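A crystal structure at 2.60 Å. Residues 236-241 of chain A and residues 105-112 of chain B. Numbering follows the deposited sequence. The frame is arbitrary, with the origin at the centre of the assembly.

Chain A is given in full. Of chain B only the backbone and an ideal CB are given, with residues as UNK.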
# COMPACT_ATOMS: atom_id res chain seq x y z
N THR A 236 -15.12 -13.99 -23.94
CA THR A 236 -14.33 -14.91 -24.74
C THR A 236 -13.05 -14.24 -25.21
O THR A 236 -12.96 -13.01 -25.27
CB THR A 236 -15.10 -15.39 -25.97
OG1 THR A 236 -15.47 -14.27 -26.79
CG2 THR A 236 -16.35 -16.12 -25.52
N LYS A 237 -12.06 -15.06 -25.53
CA LYS A 237 -10.75 -14.60 -26.01
C LYS A 237 -10.94 -13.76 -27.27
O LYS A 237 -11.98 -13.81 -27.90
CB LYS A 237 -9.90 -15.83 -26.35
CG LYS A 237 -8.41 -15.61 -26.33
CD LYS A 237 -7.94 -15.26 -24.91
CE LYS A 237 -6.42 -15.27 -24.78
NZ LYS A 237 -5.85 -16.62 -25.07
N ARG A 238 -9.93 -12.98 -27.63
CA ARG A 238 -10.01 -12.18 -28.85
C ARG A 238 -9.65 -13.14 -29.99
O ARG A 238 -8.64 -13.84 -29.93
CB ARG A 238 -9.01 -11.01 -28.80
CG ARG A 238 -9.31 -9.93 -29.83
CD ARG A 238 -8.30 -8.78 -29.83
NE ARG A 238 -8.32 -7.95 -28.63
CZ ARG A 238 -8.08 -6.64 -28.63
NH1 ARG A 238 -7.82 -6.03 -29.78
NH2 ARG A 238 -8.09 -5.94 -27.50
N SER A 239 -10.49 -13.17 -31.02
CA SER A 239 -10.27 -14.06 -32.15
C SER A 239 -9.71 -13.31 -33.35
O SER A 239 -9.79 -12.08 -33.41
CB SER A 239 -11.59 -14.72 -32.55
OG SER A 239 -12.53 -13.74 -32.98
N ARG A 240 -9.15 -14.05 -34.31
CA ARG A 240 -8.56 -13.43 -35.49
C ARG A 240 -9.08 -13.91 -36.86
O ARG A 240 -9.14 -13.11 -37.79
CB ARG A 240 -7.03 -13.58 -35.46
CG ARG A 240 -6.34 -12.85 -34.31
CD ARG A 240 -6.74 -11.38 -34.29
NE ARG A 240 -6.06 -10.61 -33.25
CZ ARG A 240 -6.42 -9.38 -32.88
NH1 ARG A 240 -7.44 -8.78 -33.46
NH2 ARG A 240 -5.74 -8.75 -31.94
N GLN A 241 -9.45 -15.18 -36.99
CA GLN A 241 -9.96 -15.67 -38.28
C GLN A 241 -11.33 -15.07 -38.60
O GLN A 241 -12.14 -14.87 -37.70
CB GLN A 241 -10.03 -17.21 -38.29
CG GLN A 241 -8.67 -17.86 -37.97
CD GLN A 241 -8.60 -19.36 -38.27
OE1 GLN A 241 -7.73 -20.06 -37.75
NE2 GLN A 241 -9.49 -19.86 -39.13
N UNK B 105 1.25 -10.32 -24.07
CA UNK B 105 0.02 -10.23 -24.84
C UNK B 105 -0.05 -11.55 -25.61
O UNK B 105 0.55 -11.68 -26.67
CB UNK B 105 -0.01 -9.01 -25.76
N UNK B 106 -0.78 -12.52 -25.07
CA UNK B 106 -0.88 -13.82 -25.73
C UNK B 106 -2.20 -14.06 -26.47
O UNK B 106 -3.23 -14.36 -25.86
CB UNK B 106 -0.69 -14.92 -24.69
N UNK B 107 -2.14 -13.94 -27.79
CA UNK B 107 -3.32 -14.14 -28.60
C UNK B 107 -3.95 -12.82 -29.02
O UNK B 107 -4.30 -12.65 -30.19
CB UNK B 107 -4.34 -14.99 -27.84
N UNK B 108 -4.10 -11.90 -28.08
CA UNK B 108 -4.68 -10.60 -28.38
C UNK B 108 -3.54 -9.65 -28.72
O UNK B 108 -3.64 -8.43 -28.58
CB UNK B 108 -5.51 -10.07 -27.21
N UNK B 109 -2.44 -10.25 -29.16
CA UNK B 109 -1.26 -9.49 -29.56
C UNK B 109 -1.53 -8.91 -30.95
O UNK B 109 -2.51 -9.26 -31.59
CB UNK B 109 -0.00 -10.36 -29.55
N UNK B 110 -0.67 -8.01 -31.39
CA UNK B 110 -0.83 -7.41 -32.71
C UNK B 110 -0.61 -8.48 -33.78
O UNK B 110 0.46 -9.09 -33.86
CB UNK B 110 0.14 -6.24 -32.90
N UNK B 111 -1.63 -8.73 -34.62
CA UNK B 111 -1.49 -9.73 -35.69
C UNK B 111 -0.44 -9.22 -36.69
O UNK B 111 0.49 -9.92 -37.04
CB UNK B 111 -2.83 -9.99 -36.38
N UNK B 112 -0.61 -7.99 -37.14
CA UNK B 112 0.33 -7.43 -38.08
C UNK B 112 0.73 -6.02 -37.72
O UNK B 112 -0.00 -5.30 -37.03
CB UNK B 112 -0.26 -7.46 -39.49

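Position 105 offers no evidence from chain A: nothing of it lies within 5.5 Å of the ideal CB, so almost any side chain would be compatible. The deposited residue is B:Phe105, which makes no contact with this stretch.

At position 106 CA-to-CB points sideways, and the ideal CB is 5.4 Å from A:Lys237 NZ. A small polar or acidic side chain would suit a nearby ammonium, but so would many others. It is B:Asn106, and its side chain comes no nearer than 5.3 Å; contact is made through its backbone, with A:Lys237 CE 3.5 Å from B:Asn106 O.

Position 107 is the most constrained. Phi/psi of 100/-46 would jam a CB against the carbonyl O of the residue before, which by itself calls for glycine. Chain A alone would tolerate a small side chain: the ideal CB would lie 3.6 Å from A:Lys237 NZ, a normal contact distance. The residue is B:Gly107. B:Gly107 O lies 4.1 Å from A:Arg240 NE, a contact without a hydrogen bond.

At position 108 CA-to-CB runs sideways, yet the backbones are close here: A:Arg238 CA and the CA of 108 are 5.6 Å apart. The ideal CB lies 3.8 Å from A:Arg238 NE and 4.9 Å from A:Arg240 NH2. Near the A:Arg238 guanidinium, and with that of A:Arg240 farther off, a modest polar or acidic side chain would be reasonable, and alanine or serine would also be compatible. B:Asn108 is deposited, chi1 64° (p). Its closest contact with A:Arg238 is through carbon, B:Asn108 CB to A:Arg238 NE at 3.8 Å, and its amide forms no hydrogen bond to this stretch.

Position 109 directs CA-to-CB away, so chain A scarcely restricts the choice; what it meets is the carbonyl. A:Arg240 NH2 donates a hydrogen bond to B:His109 O (3.3 Å, 141°), available to any residue. The end of the B:His109 side chain comes back nearer to chain A but stays 6.1 Å off; within its own chain, B:His109 ND1 accepts a weak hydrogen bond from B:Gly107 N at 2.9 Å.

Position 110 also points away, with nothing within 5.5 Å of its ideal CB; B:Ala110 makes no contact.

At position 111 CA-to-CB points toward chain A, and the ideal CB is 4.5 Å from A:Arg240 NE. Phi of -66° admits proline, and a compact aliphatic group could pack on the flat guanidinium. B:Pro111 does so: its CG lies over one face, 3.2 Å from A:Arg240 NE.

Position 112 is out of reach and unconstrained by chain A; it is B:Phe112.

Chain B (105-112) FNGNHAPF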
# COMPACT_ATOMS: atom_id res chain seq x y z
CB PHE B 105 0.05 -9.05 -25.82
CG PHE B 105 -0.08 -7.70 -25.16
CD1 PHE B 105 1.02 -7.07 -24.61
CD2 PHE B 105 -1.31 -7.08 -25.06
CE1 PHE B 105 0.89 -5.83 -23.97
CE2 PHE B 105 -1.44 -5.86 -24.42
CZ PHE B 105 -0.34 -5.23 -23.88
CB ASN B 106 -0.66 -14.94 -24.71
CG ASN B 106 0.10 -16.11 -25.30
OD1 ASN B 106 1.27 -15.97 -25.66
ND2 ASN B 106 -0.56 -17.27 -25.40
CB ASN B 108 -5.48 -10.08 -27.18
CG ASN B 108 -4.61 -9.83 -25.97
OD1 ASN B 108 -3.64 -10.55 -25.74
ND2 ASN B 108 -4.95 -8.82 -25.19
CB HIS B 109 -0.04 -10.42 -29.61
CG HIS B 109 -0.24 -11.63 -30.48
ND1 HIS B 109 -1.13 -12.63 -30.18
CD2 HIS B 109 0.34 -11.98 -31.66
CE1 HIS B 109 -1.10 -13.55 -31.13
NE2 HIS B 109 -0.22 -13.18 -32.04
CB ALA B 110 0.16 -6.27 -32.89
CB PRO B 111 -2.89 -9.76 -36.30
CG PRO B 111 -3.77 -9.38 -35.17
CD PRO B 111 -3.01 -8.23 -34.56
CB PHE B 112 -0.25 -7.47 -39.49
CG PHE B 112 -0.48 -8.84 -40.01
CD1 PHE B 112 -1.70 -9.48 -39.83
CD2 PHE B 112 0.56 -9.53 -40.63
CE1 PHE B 112 -1.90 -10.78 -40.28
CE2 PHE B 112 0.38 -10.84 -41.08
CZ PHE B 112 -0.86 -11.47 -40.90
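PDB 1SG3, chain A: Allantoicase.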